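Local structure of plasmin and fibronectin-binding protein A (Streptococcus pneumoniae, 4MR0) at residues A134-I139 with F165-T170; K161-L166 with N182-K187; F194-F199 with F246-S251; G219-N224 with V259-S264; Q266-Q271 with I300-I305. The protein acts as a fibronectin-dependent adhesin and invasin on the pneumococcal surface, binding human fibronectin, plasmin, plasminogen and serum albumin. All blocks are in the same frame, centred on the assembly; numbering follows the deposited sequence.

Contact 1: residues A134-I139 with F165-T170; sequences AIQDAI and FLKSHT
Ile-139 reaches from helix 132-143 toward the bend of 165-170, and its CG2 and CD1 both meet the other segment. Ile-139 CG2, anti to the backbone N, lies 3.7 Å from Phe-165 O and also meets the aliphatic part of Lys-167 (Ile-139 CG2 to Lys-167 CG, 3.8 Å). Ile-139 CD1 approaches Leu-166 CD2 at 4.3 Å. The Lys-167 and Ile-139 side chains cross at about a right angle, and Lys-167 NZ forms a salt bridge with Asp-140 of the same helix. Thr-170 presents CG2 to Ile-139 CG2 at 4.1 Å. Thr-170 OG1 stands between the backbone N and the carbonyl carbon (chi1 60°), from where it donates to Lys-167 O at 2.7 Å across the type II turn 167-170. The Gln-136 amide lies beside Phe-165, its plane 27° from the ring. Helix 132-143 thus packs against strand 164-165, with Ile-135, Gln-136 and Ile-139 on Val-164, and against the loop that follows, while Leu-166 packs on Ile-214 of strand 211-217.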
# COMPACT_ATOMS: atom_id res chain seq x y z
N ALA A 134 9.29 -28.22 -12.52
CA ALA A 134 10.68 -28.33 -12.10
C ALA A 134 10.91 -27.48 -10.85
O ALA A 134 11.55 -27.92 -9.89
CB ALA A 134 11.62 -27.87 -13.22
N ILE A 135 10.38 -26.26 -10.88
CA ILE A 135 10.50 -25.34 -9.75
C ILE A 135 9.78 -25.92 -8.53
O ILE A 135 10.31 -25.91 -7.42
CB ILE A 135 9.90 -23.96 -10.12
CG1 ILE A 135 10.74 -23.32 -11.23
CG2 ILE A 135 9.87 -23.04 -8.89
CD1 ILE A 135 10.06 -22.15 -11.94
N GLN A 136 8.58 -26.45 -8.72
CA GLN A 136 7.84 -27.02 -7.60
C GLN A 136 8.58 -28.22 -7.00
O GLN A 136 8.62 -28.37 -5.78
CB GLN A 136 6.44 -27.45 -8.06
CG GLN A 136 5.49 -27.77 -6.90
CD GLN A 136 5.28 -26.58 -5.97
OE1 GLN A 136 5.77 -26.56 -4.84
NE2 GLN A 136 4.56 -25.57 -6.45
N ASP A 137 9.16 -29.06 -7.85
CA ASP A 137 9.90 -30.22 -7.35
C ASP A 137 11.10 -29.78 -6.53
O ASP A 137 11.46 -30.42 -5.54
CB ASP A 137 10.36 -31.11 -8.52
CG ASP A 137 9.20 -31.69 -9.32
OD1 ASP A 137 8.13 -31.93 -8.73
OD2 ASP A 137 9.37 -31.90 -10.54
N ALA A 138 11.73 -28.68 -6.94
CA ALA A 138 12.88 -28.16 -6.23
C ALA A 138 12.43 -27.72 -4.84
O ALA A 138 13.05 -28.07 -3.84
CB ALA A 138 13.48 -26.98 -6.98
N ILE A 139 11.34 -26.96 -4.80
CA ILE A 139 10.80 -26.47 -3.54
C ILE A 139 10.39 -27.63 -2.64
O ILE A 139 10.71 -27.64 -1.45
CB ILE A 139 9.58 -25.55 -3.79
CG1 ILE A 139 10.03 -24.26 -4.48
CG2 ILE A 139 8.89 -25.23 -2.48
CD1 ILE A 139 8.90 -23.36 -4.91
N PHE A 165 3.75 -23.21 -5.39
CA PHE A 165 3.43 -23.15 -3.97
C PHE A 165 4.65 -23.18 -3.07
O PHE A 165 5.42 -24.15 -3.07
CB PHE A 165 2.48 -24.30 -3.62
CG PHE A 165 1.25 -24.32 -4.48
CD1 PHE A 165 0.26 -23.36 -4.31
CD2 PHE A 165 1.11 -25.27 -5.49
CE1 PHE A 165 -0.85 -23.33 -5.16
CE2 PHE A 165 0.01 -25.24 -6.34
CZ PHE A 165 -0.98 -24.27 -6.17
N LEU A 166 4.84 -22.10 -2.32
CA LEU A 166 5.95 -22.00 -1.40
C LEU A 166 5.64 -22.91 -0.23
O LEU A 166 4.46 -23.15 0.08
CB LEU A 166 6.10 -20.55 -0.92
CG LEU A 166 6.33 -19.54 -2.05
CD1 LEU A 166 6.35 -18.13 -1.48
CD2 LEU A 166 7.64 -19.85 -2.77
N LYS A 167 6.67 -23.45 0.41
CA LYS A 167 6.45 -24.35 1.53
C LYS A 167 7.27 -23.86 2.71
O LYS A 167 8.20 -23.07 2.54
CB LYS A 167 6.89 -25.78 1.17
CG LYS A 167 6.22 -26.37 -0.06
CD LYS A 167 4.75 -26.69 0.17
CE LYS A 167 4.13 -27.39 -1.03
NZ LYS A 167 4.75 -28.73 -1.27
N SER A 168 6.92 -24.33 3.90
CA SER A 168 7.63 -23.95 5.11
C SER A 168 9.10 -24.33 5.06
O SER A 168 9.46 -25.39 4.52
CB SER A 168 6.99 -24.60 6.34
OG SER A 168 5.74 -24.00 6.64
N HIS A 169 9.93 -23.47 5.62
CA HIS A 169 11.37 -23.67 5.69
C HIS A 169 12.09 -23.78 4.35
O HIS A 169 13.06 -24.52 4.21
CB HIS A 169 11.66 -24.90 6.56
CG HIS A 169 11.04 -24.84 7.92
ND1 HIS A 169 11.39 -23.88 8.85
CD2 HIS A 169 10.06 -25.57 8.49
CE1 HIS A 169 10.65 -24.02 9.93
NE2 HIS A 169 9.83 -25.04 9.73
N THR A 170 11.60 -23.04 3.35
CA THR A 170 12.25 -23.03 2.04
C THR A 170 12.76 -21.62 1.81
O THR A 170 12.13 -20.64 2.22
CB THR A 170 11.29 -23.44 0.90
OG1 THR A 170 10.19 -22.52 0.84
CG2 THR A 170 10.76 -24.85 1.13

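Contact 2: residues K161-L166 with N182-K187. With MN (manganese (II) ion), chain F.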
# COMPACT_ATOMS: atom_id res chain seq x y z
N LYS A 161 3.21 -21.90 -16.12
CA LYS A 161 1.85 -21.88 -16.64
C LYS A 161 0.79 -22.16 -15.58
O LYS A 161 -0.41 -22.23 -15.89
CB LYS A 161 1.71 -22.86 -17.81
CG LYS A 161 2.51 -22.44 -19.04
CD LYS A 161 1.96 -23.12 -20.28
CE LYS A 161 2.75 -22.75 -21.52
NZ LYS A 161 2.10 -23.31 -22.74
N GLU A 162 1.24 -22.33 -14.34
CA GLU A 162 0.35 -22.54 -13.21
C GLU A 162 1.05 -22.01 -11.96
O GLU A 162 2.24 -21.68 -12.00
CB GLU A 162 -0.00 -24.02 -13.03
CG GLU A 162 -1.47 -24.37 -13.32
CD GLU A 162 -2.45 -23.92 -12.23
OE1 GLU A 162 -2.03 -23.31 -11.23
OE2 GLU A 162 -3.66 -24.20 -12.37
N ILE A 163 0.30 -21.93 -10.87
CA ILE A 163 0.78 -21.42 -9.60
C ILE A 163 1.83 -22.30 -8.93
O ILE A 163 1.72 -23.52 -8.94
CB ILE A 163 -0.41 -21.25 -8.61
CG1 ILE A 163 -1.49 -20.37 -9.23
CG2 ILE A 163 0.08 -20.67 -7.28
CD1 ILE A 163 -2.80 -20.36 -8.45
N VAL A 164 2.84 -21.65 -8.37
CA VAL A 164 3.92 -22.32 -7.65
C VAL A 164 3.58 -22.15 -6.16
O VAL A 164 3.18 -21.07 -5.73
CB VAL A 164 5.28 -21.65 -7.93
CG1 VAL A 164 6.37 -22.28 -7.06
CG2 VAL A 164 5.62 -21.77 -9.41
N PHE A 165 3.75 -23.21 -5.39
CA PHE A 165 3.43 -23.15 -3.97
C PHE A 165 4.65 -23.18 -3.07
O PHE A 165 5.42 -24.15 -3.07
CB PHE A 165 2.48 -24.30 -3.62
CG PHE A 165 1.25 -24.32 -4.48
CD1 PHE A 165 0.26 -23.36 -4.31
CD2 PHE A 165 1.11 -25.27 -5.49
CE1 PHE A 165 -0.85 -23.33 -5.16
CE2 PHE A 165 0.01 -25.24 -6.34
CZ PHE A 165 -0.98 -24.27 -6.17
N LEU A 166 4.84 -22.10 -2.32
CA LEU A 166 5.95 -22.00 -1.40
C LEU A 166 5.64 -22.91 -0.23
O LEU A 166 4.46 -23.15 0.08
CB LEU A 166 6.10 -20.55 -0.92
CG LEU A 166 6.33 -19.54 -2.05
CD1 LEU A 166 6.35 -18.13 -1.48
CD2 LEU A 166 7.64 -19.85 -2.77
N ASN A 182 5.42 -14.83 -15.67
CA ASN A 182 4.06 -15.28 -15.42
C ASN A 182 3.32 -15.70 -16.70
O ASN A 182 2.96 -14.85 -17.52
CB ASN A 182 3.26 -14.20 -14.71
CG ASN A 182 1.82 -14.62 -14.47
OD1 ASN A 182 1.52 -15.81 -14.43
ND2 ASN A 182 0.94 -13.64 -14.30
N GLY A 183 3.09 -17.00 -16.83
CA GLY A 183 2.39 -17.52 -17.99
C GLY A 183 1.04 -18.12 -17.62
O GLY A 183 0.46 -18.89 -18.38
N ILE A 184 0.55 -17.77 -16.43
CA ILE A 184 -0.73 -18.28 -15.94
C ILE A 184 -1.86 -17.53 -16.64
O ILE A 184 -2.17 -16.38 -16.29
CB ILE A 184 -0.83 -18.11 -14.42
CG1 ILE A 184 0.45 -18.65 -13.76
CG2 ILE A 184 -2.03 -18.86 -13.87
CD1 ILE A 184 0.60 -18.27 -12.29
N ASN A 185 -2.47 -18.18 -17.62
CA ASN A 185 -3.56 -17.58 -18.40
C ASN A 185 -4.75 -18.53 -18.38
O ASN A 185 -5.03 -19.21 -19.37
CB ASN A 185 -3.06 -17.33 -19.83
CG ASN A 185 -4.12 -16.74 -20.73
OD1 ASN A 185 -4.76 -15.75 -20.40
ND2 ASN A 185 -4.31 -17.36 -21.90
N ILE A 186 -5.45 -18.54 -17.25
CA ILE A 186 -6.59 -19.42 -17.04
C ILE A 186 -7.87 -18.63 -16.74
O ILE A 186 -7.89 -17.71 -15.92
CB ILE A 186 -6.29 -20.39 -15.86
CG1 ILE A 186 -4.99 -21.15 -16.16
CG2 ILE A 186 -7.42 -21.37 -15.66
CD1 ILE A 186 -4.47 -21.98 -15.00
N LYS A 187 -8.95 -19.00 -17.43
CA LYS A 187 -10.25 -18.35 -17.27
C LYS A 187 -10.84 -18.56 -15.88
O LYS A 187 -10.76 -19.65 -15.33
CB LYS A 187 -11.21 -18.91 -18.32
CG LYS A 187 -12.53 -18.19 -18.42
CD LYS A 187 -12.36 -16.85 -19.10
CE LYS A 187 -13.68 -16.12 -19.20
NZ LYS A 187 -13.52 -14.81 -19.90
MN MN F . -5.44 -24.11 -11.09
O HOH W 1 -1.58 -20.95 -18.29
O HOH W 2 -3.86 -23.77 -9.34
O HOH W 3 -6.76 -24.71 -12.99
O HOH W 4 -4.95 -26.28 -10.66
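Ile-184 and Ile-186 supply the apolar part of this contact, chiefly through CD1. Ile-184 CD1 rests against the backbone of the other segment, 3.8 Å from Glu-162 C, and is 4.3 Å from Ile-163 CG1. Ile-186 CD1 comes to 3.5 Å from Glu-162 OE2, the two side chains crossing at about a right angle, so a methyl group lies against the carboxylate.

Metal coordination uses that same carboxylate. Glu-162 OE2 binds manganese at 2.2 Å, and the shell includes three waters as well as His-189 and Thr-200 O. The other oxygen, Glu-162 OE1, accepts from Ile-163 N at 2.7 Å through its anti lone pair, and also from a water that is itself a manganese ligand. The two carboxylate oxygens are therefore both engaged, which would limit rotation of the group.

Among the polar links, one water joins the segments, donating to Lys-161 O and accepting from Asn-185 N, each at 3.0 Å. Within 182-187, Asn-182 OD1 accepts from Ile-184 N in an Asx turn, the donor standing 46° above the carbonyl plane.

The contact sits where the chain enters strand 164-165 and leaves strand 178-182; Glu-162 packs on Arg-132 of helix 132-143, and Ile-163 on Met-195 of strand 194-195.

Contact 3: residues F194-F199 with F246-S251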
# COMPACT_ATOMS: atom_id res chain seq x y z
N PHE A 194 3.16 -16.99 -7.04
CA PHE A 194 3.46 -17.74 -5.82
C PHE A 194 2.38 -17.64 -4.75
O PHE A 194 1.84 -16.56 -4.51
CB PHE A 194 4.78 -17.24 -5.22
CG PHE A 194 5.97 -17.42 -6.11
CD1 PHE A 194 6.49 -18.69 -6.34
CD2 PHE A 194 6.57 -16.33 -6.72
CE1 PHE A 194 7.59 -18.87 -7.16
CE2 PHE A 194 7.68 -16.49 -7.55
CZ PHE A 194 8.18 -17.77 -7.77
N MET A 195 2.09 -18.77 -4.10
CA MET A 195 1.11 -18.84 -3.02
C MET A 195 1.66 -19.71 -1.89
O MET A 195 2.50 -20.58 -2.13
CB MET A 195 -0.20 -19.44 -3.51
CG MET A 195 -1.02 -18.50 -4.39
SD MET A 195 -2.70 -19.12 -4.71
CE MET A 195 -3.32 -17.96 -5.89
N THR A 196 1.21 -19.46 -0.66
CA THR A 196 1.68 -20.23 0.50
C THR A 196 0.66 -21.29 0.91
O THR A 196 0.73 -21.85 2.00
CB THR A 196 1.94 -19.32 1.71
OG1 THR A 196 0.73 -18.68 2.10
CG2 THR A 196 2.99 -18.27 1.37
N GLY A 197 -0.28 -21.56 0.02
CA GLY A 197 -1.30 -22.57 0.27
C GLY A 197 -1.78 -23.09 -1.07
O GLY A 197 -1.59 -22.43 -2.09
N LEU A 198 -2.42 -24.25 -1.07
CA LEU A 198 -2.89 -24.85 -2.31
C LEU A 198 -4.11 -24.17 -2.94
O LEU A 198 -4.97 -23.63 -2.25
CB LEU A 198 -3.21 -26.33 -2.10
CG LEU A 198 -2.04 -27.25 -1.73
CD1 LEU A 198 -2.54 -28.68 -1.60
CD2 LEU A 198 -0.96 -27.16 -2.81
N PHE A 199 -4.14 -24.21 -4.26
CA PHE A 199 -5.26 -23.68 -5.03
C PHE A 199 -5.33 -24.50 -6.32
O PHE A 199 -4.31 -24.78 -6.94
CB PHE A 199 -5.06 -22.19 -5.37
CG PHE A 199 -6.24 -21.58 -6.08
CD1 PHE A 199 -6.41 -21.76 -7.45
CD2 PHE A 199 -7.21 -20.89 -5.36
CE1 PHE A 199 -7.54 -21.27 -8.10
CE2 PHE A 199 -8.35 -20.39 -6.01
CZ PHE A 199 -8.52 -20.58 -7.38
N PHE A 246 2.71 -12.56 -5.42
CA PHE A 246 2.60 -13.33 -4.18
C PHE A 246 1.25 -13.25 -3.48
O PHE A 246 0.64 -12.19 -3.40
CB PHE A 246 3.65 -12.85 -3.16
CG PHE A 246 5.07 -13.22 -3.51
CD1 PHE A 246 5.59 -14.46 -3.14
CD2 PHE A 246 5.90 -12.31 -4.17
CE1 PHE A 246 6.91 -14.79 -3.42
CE2 PHE A 246 7.23 -12.63 -4.45
CZ PHE A 246 7.74 -13.87 -4.08
N ALA A 247 0.78 -14.40 -2.99
CA ALA A 247 -0.45 -14.47 -2.21
C ALA A 247 0.02 -15.18 -0.94
O ALA A 247 0.15 -16.40 -0.90
CB ALA A 247 -1.50 -15.30 -2.93
N ILE A 248 0.31 -14.38 0.08
CA ILE A 248 0.80 -14.86 1.36
C ILE A 248 -0.35 -14.90 2.37
O ILE A 248 -0.82 -13.86 2.82
CB ILE A 248 1.92 -13.94 1.87
CG1 ILE A 248 3.05 -13.88 0.83
CG2 ILE A 248 2.46 -14.44 3.21
CD1 ILE A 248 4.04 -12.78 1.07
N GLY A 249 -0.79 -16.10 2.73
CA GLY A 249 -1.88 -16.21 3.67
C GLY A 249 -1.61 -17.17 4.81
O GLY A 249 -1.05 -18.25 4.60
N ASN A 250 -2.03 -16.79 6.01
CA ASN A 250 -1.84 -17.61 7.20
C ASN A 250 -0.38 -18.02 7.34
O ASN A 250 -0.07 -19.13 7.79
CB ASN A 250 -2.73 -18.87 7.11
CG ASN A 250 -3.07 -19.45 8.48
OD1 ASN A 250 -3.56 -20.59 8.59
ND2 ASN A 250 -2.82 -18.68 9.53
N SER A 251 0.53 -17.12 6.98
CA SER A 251 1.95 -17.43 7.06
C SER A 251 2.66 -16.70 8.20
O SER A 251 2.12 -15.77 8.80
CB SER A 251 2.62 -17.09 5.73
OG SER A 251 3.75 -17.92 5.51
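Phe-194 O is approached by two groups of the neighbouring strand: Ala-247 N donates to it at 2.8 Å, and Phe-246 CA adds a CA-H...O contact. Ala-247 O is held in a similar way, accepting from Thr-196 N at 3.2 Å and receiving a CA-H...O contact from Met-195 CA. These alternating bonds establish parallel pairing of Phe-194 with Phe-246 and of Met-195 with Ala-247. Beyond the paired residues the link passes to a side chain: Gly-249 N donates to Thr-196 OG1 at 3.1 Å with an N-H...O angle of 163°. A chi1 of 62° sets that hydroxyl between its own backbone N and carbonyl carbon.

On one face the rings of Phe-194 and Phe-246 lie side by side and point the same way. Their planes are 25° apart, but with centroids separated by 5.2 Å the rings are slid and barely overlap. Phe-194 CD2 lies over a face of the Phe-246 ring, whereas Phe-194 CB meets Phe-246 CD1 at 3.6 Å. Tyr-216 makes edge-to-face contacts with both rings. On the other face Met-195 CG packs on Ala-247 CB at 3.5 Å, and Met-195 also touches Ile-163 and Phe-165.

Phe-194 touches Val-164, Phe-246 touches Ile-256, and both touch Ile-221: aligned phenylalanines on successive coils, side by side in the interior, as in right-handed parallel beta-helices of the pectate lyase-like type.

Contact 4: residues G219-N224 with V259-S264; sequences GTIDMN and VTFKDS
Strands 220-222 and 260-264 are parallel neighbours from successive coils of the beta-helix, pairing Thr-220 with Thr-260, Ile-221 with Phe-261 and Asp-222 with Lys-262. The axes of these short segments approach to 4.8 Å and run 16° from parallel. Ile-221 is bonded through both its N and its O, Ile-221 N donating to Thr-260 O at 2.9 Å and Ile-221 O accepting from Lys-262 N at 3.0 Å. Thr-260 N to Gly-219 O and Met-223 N to Lys-262 O extend this pattern at the two ends.

On one face Ile-221 and Phe-261 lie side by side, Ile-221 CD1 3.9 Å from Phe-261 CE2, and Phe-261 stacks on Phe-285. The opposite face carries the threonines, Lys-262 and Asp-222. Asp-222 OD1 lies 4.3 Å from Asp-263 OD2, a like-charge pair bridged by a water within hydrogen-bonding distance of both. Thr-260 OG1 bonds to Arg-284. Met-223 bends at chi3 (-83°), bringing Met-223 CE to 3.6 Å from Phe-261 CB and 3.8 Å from Ser-264 CB.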
# COMPACT_ATOMS: atom_id res chain seq x y z
N GLY A 219 16.47 -11.36 -8.30
CA GLY A 219 15.81 -11.49 -9.58
C GLY A 219 14.65 -10.56 -9.88
O GLY A 219 14.44 -9.52 -9.24
N THR A 220 13.88 -10.97 -10.87
CA THR A 220 12.73 -10.22 -11.32
C THR A 220 11.55 -11.16 -11.44
O THR A 220 11.73 -12.36 -11.67
CB THR A 220 12.99 -9.61 -12.73
OG1 THR A 220 14.08 -8.69 -12.66
CG2 THR A 220 11.75 -8.91 -13.26
N ILE A 221 10.35 -10.63 -11.23
CA ILE A 221 9.13 -11.41 -11.41
C ILE A 221 8.34 -10.57 -12.39
O ILE A 221 7.90 -9.48 -12.06
CB ILE A 221 8.31 -11.56 -10.11
CG1 ILE A 221 9.09 -12.40 -9.09
CG2 ILE A 221 6.98 -12.25 -10.42
CD1 ILE A 221 8.36 -12.59 -7.75
N ASP A 222 8.21 -11.06 -13.62
CA ASP A 222 7.47 -10.36 -14.66
C ASP A 222 6.03 -10.82 -14.53
O ASP A 222 5.68 -11.92 -14.96
CB ASP A 222 8.01 -10.73 -16.04
CG ASP A 222 7.44 -9.88 -17.16
OD1 ASP A 222 6.33 -9.34 -16.98
OD2 ASP A 222 8.10 -9.76 -18.22
N MET A 223 5.18 -10.00 -13.95
CA MET A 223 3.80 -10.39 -13.78
C MET A 223 3.07 -10.42 -15.13
O MET A 223 1.90 -10.79 -15.22
CB MET A 223 3.14 -9.46 -12.77
CG MET A 223 3.80 -9.56 -11.39
SD MET A 223 3.15 -8.44 -10.09
CE MET A 223 4.18 -6.89 -10.57
N ASN A 224 3.81 -10.01 -16.17
CA ASN A 224 3.36 -10.06 -17.57
C ASN A 224 1.99 -9.45 -17.88
O ASN A 224 1.24 -9.98 -18.70
CB ASN A 224 3.38 -11.54 -17.97
CG ASN A 224 3.62 -11.77 -19.46
OD1 ASN A 224 4.08 -10.88 -20.18
ND2 ASN A 224 3.32 -12.99 -19.91
N VAL A 259 13.78 -7.76 -4.96
CA VAL A 259 13.06 -8.32 -6.09
C VAL A 259 12.47 -7.18 -6.93
O VAL A 259 11.99 -6.19 -6.38
CB VAL A 259 11.88 -9.22 -5.65
CG1 VAL A 259 11.17 -9.77 -6.88
CG2 VAL A 259 12.38 -10.34 -4.75
N THR A 260 12.53 -7.33 -8.25
CA THR A 260 11.97 -6.32 -9.14
C THR A 260 10.65 -6.89 -9.66
O THR A 260 10.64 -7.89 -10.36
CB THR A 260 12.92 -6.04 -10.33
OG1 THR A 260 14.14 -5.49 -9.83
CG2 THR A 260 12.29 -5.04 -11.30
N PHE A 261 9.54 -6.26 -9.29
CA PHE A 261 8.21 -6.70 -9.73
C PHE A 261 7.75 -5.84 -10.90
O PHE A 261 7.67 -4.62 -10.79
CB PHE A 261 7.19 -6.55 -8.60
CG PHE A 261 7.54 -7.33 -7.37
CD1 PHE A 261 8.45 -6.83 -6.44
CD2 PHE A 261 6.92 -8.55 -7.12
CE1 PHE A 261 8.74 -7.54 -5.28
CE2 PHE A 261 7.20 -9.27 -5.96
CZ PHE A 261 8.11 -8.76 -5.04
N LYS A 262 7.43 -6.48 -12.02
CA LYS A 262 7.02 -5.74 -13.20
C LYS A 262 5.64 -6.02 -13.78
O LYS A 262 5.18 -7.17 -13.84
CB LYS A 262 8.01 -5.97 -14.34
CG LYS A 262 9.44 -5.56 -14.07
CD LYS A 262 10.28 -5.79 -15.33
CE LYS A 262 11.73 -5.41 -15.13
NZ LYS A 262 12.51 -5.58 -16.39
N ASP A 263 5.01 -4.95 -14.23
CA ASP A 263 3.73 -4.99 -14.93
C ASP A 263 2.59 -5.85 -14.42
O ASP A 263 2.22 -6.85 -15.04
CB ASP A 263 4.01 -5.34 -16.39
CG ASP A 263 5.12 -4.48 -16.97
OD1 ASP A 263 5.00 -3.24 -16.88
OD2 ASP A 263 6.10 -5.03 -17.52
N SER A 264 2.01 -5.45 -13.30
CA SER A 264 0.88 -6.15 -12.73
C SER A 264 -0.32 -5.78 -13.61
O SER A 264 -0.47 -4.63 -14.01
CB SER A 264 0.65 -5.65 -11.30
OG SER A 264 -0.60 -6.09 -10.81
O HOH W 5 6.06 -7.33 -18.74

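Contact 5: residues Q266-Q271 with I300-I305; sequences QGHAIQ and ISKESI. With MN (manganese (II) ion), chain G.
His-268 has one ring face overlaid by the Lys-302 side chain: Lys-302 CD stands 4.3 Å from the ring centroid and 27° off its normal, a CH-pi contact in which the two side chains cross at about a right angle. The edge of the imidazole is bound as well. His-268 ND1 donates to Glu-303 O at 2.6 Å, on a carbonyl lone pair and within 6° of the ring plane, which would hold the ring's rotation. Glu-303 runs alongside, its carboxylate plane 15° from the imidazole and its OE1 3.2 Å from His-268 CE1; its OE2 bonds to His-352. Lys-302 is bent at chi2 and chi4, and its CE lies 3.3 Å from Gln-266 O, a buried oxygen with no polar partner in the model.

The segments belong to successive coils of the parallel beta-helix, 266-271 falling in the first PbH1 repeat and the later coil turning a corner at Ser-304 and Ile-305. At that corner Ser-304 O accepts from Ile-270 N at 2.9 Å and, weakly, from Ala-269 N. Ile-270 then pairs with Ile-305, and both side chains reach Phe-285. A water donates to Gly-267 O and also bonds with Ser-304 OG. Gln-271, whose side chain makes no contact with 300-305, binds a manganese ion through OE1 at 2.3 Å, with Gln-306, Glu-308 and Gly-314 as further ligands.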
# COMPACT_ATOMS: atom_id res chain seq x y z
N GLN A 266 -3.70 -4.82 -13.53
CA GLN A 266 -4.69 -4.30 -12.59
C GLN A 266 -4.83 -5.19 -11.36
O GLN A 266 -5.93 -5.61 -11.01
CB GLN A 266 -6.05 -4.12 -13.28
CG GLN A 266 -6.66 -5.38 -13.87
CD GLN A 266 -7.97 -5.10 -14.59
OE1 GLN A 266 -8.64 -6.01 -15.09
NE2 GLN A 266 -8.35 -3.83 -14.64
N GLY A 267 -3.71 -5.48 -10.71
CA GLY A 267 -3.77 -6.34 -9.54
C GLY A 267 -2.81 -6.00 -8.42
O GLY A 267 -2.17 -4.95 -8.41
N HIS A 268 -2.73 -6.92 -7.46
CA HIS A 268 -1.86 -6.78 -6.30
C HIS A 268 -0.58 -7.56 -6.55
O HIS A 268 -0.63 -8.76 -6.79
CB HIS A 268 -2.52 -7.38 -5.06
CG HIS A 268 -3.90 -6.87 -4.80
ND1 HIS A 268 -4.16 -5.56 -4.45
CD2 HIS A 268 -5.10 -7.50 -4.81
CE1 HIS A 268 -5.46 -5.41 -4.24
NE2 HIS A 268 -6.05 -6.57 -4.45
N ALA A 269 0.57 -6.89 -6.50
CA ALA A 269 1.83 -7.58 -6.69
C ALA A 269 1.98 -8.54 -5.52
O ALA A 269 2.45 -9.67 -5.67
CB ALA A 269 2.98 -6.59 -6.71
N ILE A 270 1.55 -8.09 -4.34
CA ILE A 270 1.65 -8.88 -3.13
C ILE A 270 0.43 -8.71 -2.24
O ILE A 270 -0.04 -7.59 -2.04
CB ILE A 270 2.89 -8.48 -2.29
CG1 ILE A 270 4.17 -8.71 -3.09
CG2 ILE A 270 2.91 -9.27 -0.98
CD1 ILE A 270 5.42 -8.16 -2.42
N GLN A 271 -0.09 -9.81 -1.72
CA GLN A 271 -1.21 -9.78 -0.78
C GLN A 271 -0.72 -10.51 0.46
O GLN A 271 -0.27 -11.65 0.39
CB GLN A 271 -2.45 -10.48 -1.33
CG GLN A 271 -3.13 -9.74 -2.47
CD GLN A 271 -4.31 -10.51 -3.03
OE1 GLN A 271 -5.39 -10.56 -2.43
NE2 GLN A 271 -4.11 -11.12 -4.19
N ILE A 300 -9.02 2.03 -7.74
CA ILE A 300 -8.43 2.39 -6.46
C ILE A 300 -8.39 1.25 -5.43
O ILE A 300 -7.81 1.39 -4.36
CB ILE A 300 -9.14 3.61 -5.83
CG1 ILE A 300 -10.60 3.28 -5.52
CG2 ILE A 300 -9.06 4.79 -6.80
CD1 ILE A 300 -11.34 4.39 -4.80
N SER A 301 -9.01 0.13 -5.76
CA SER A 301 -9.02 -1.01 -4.85
C SER A 301 -7.86 -1.95 -5.19
O SER A 301 -7.80 -3.07 -4.68
CB SER A 301 -10.34 -1.77 -4.95
OG SER A 301 -10.44 -2.43 -6.21
N LYS A 302 -6.95 -1.50 -6.05
CA LYS A 302 -5.83 -2.34 -6.44
C LYS A 302 -4.46 -1.87 -5.94
O LYS A 302 -3.68 -1.29 -6.70
CB LYS A 302 -5.80 -2.48 -7.97
CG LYS A 302 -6.96 -3.30 -8.52
CD LYS A 302 -7.08 -4.63 -7.79
CE LYS A 302 -8.09 -5.55 -8.46
NZ LYS A 302 -9.41 -4.89 -8.63
N GLU A 303 -4.18 -2.13 -4.67
CA GLU A 303 -2.91 -1.76 -4.06
C GLU A 303 -1.83 -2.74 -4.51
O GLU A 303 -2.09 -3.94 -4.61
CB GLU A 303 -3.02 -1.81 -2.53
CG GLU A 303 -4.15 -0.97 -1.93
CD GLU A 303 -5.46 -1.73 -1.77
OE1 GLU A 303 -5.56 -2.89 -2.26
OE2 GLU A 303 -6.40 -1.17 -1.17
N SER A 304 -0.63 -2.24 -4.80
CA SER A 304 0.45 -3.13 -5.23
C SER A 304 0.86 -4.07 -4.10
O SER A 304 1.27 -5.22 -4.33
CB SER A 304 1.64 -2.31 -5.72
OG SER A 304 1.25 -1.60 -6.89
N ILE A 305 0.77 -3.58 -2.87
CA ILE A 305 1.04 -4.40 -1.70
C ILE A 305 -0.15 -4.20 -0.77
O ILE A 305 -0.30 -3.14 -0.16
CB ILE A 305 2.32 -3.99 -0.95
CG1 ILE A 305 3.55 -4.19 -1.85
CG2 ILE A 305 2.47 -4.85 0.31
CD1 ILE A 305 4.86 -3.77 -1.19
MN MN G . -6.73 -9.30 -1.04
O HOH W 6 0.19 -3.58 -8.64

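Overall arrangement
The five contacts follow the N-terminal coils of the beta-helix inward from helix 132-143. Contacts 1 and 2 share Phe-165 and Leu-166, and Ile-139 CD1 of contact 1 meets Val-164 CG1 of contact 2 at 3.5 Å. Strand 164-165 continues the pairing toward contact 3, where Val-164 O lies 3.0 Å from Met-195 N. Contact 3 meets contact 4 inside the coil, with Phe-246 CE2 3.5 Å from Ile-221 CD1, and contact 5 lies alongside, Ile-248 N being 2.8 Å from Gln-271 O. Contacts 2 and 5, with centres about 17 Å apart, each supply a ligand to a different manganese ion, Glu-162 and Gln-271 respectively.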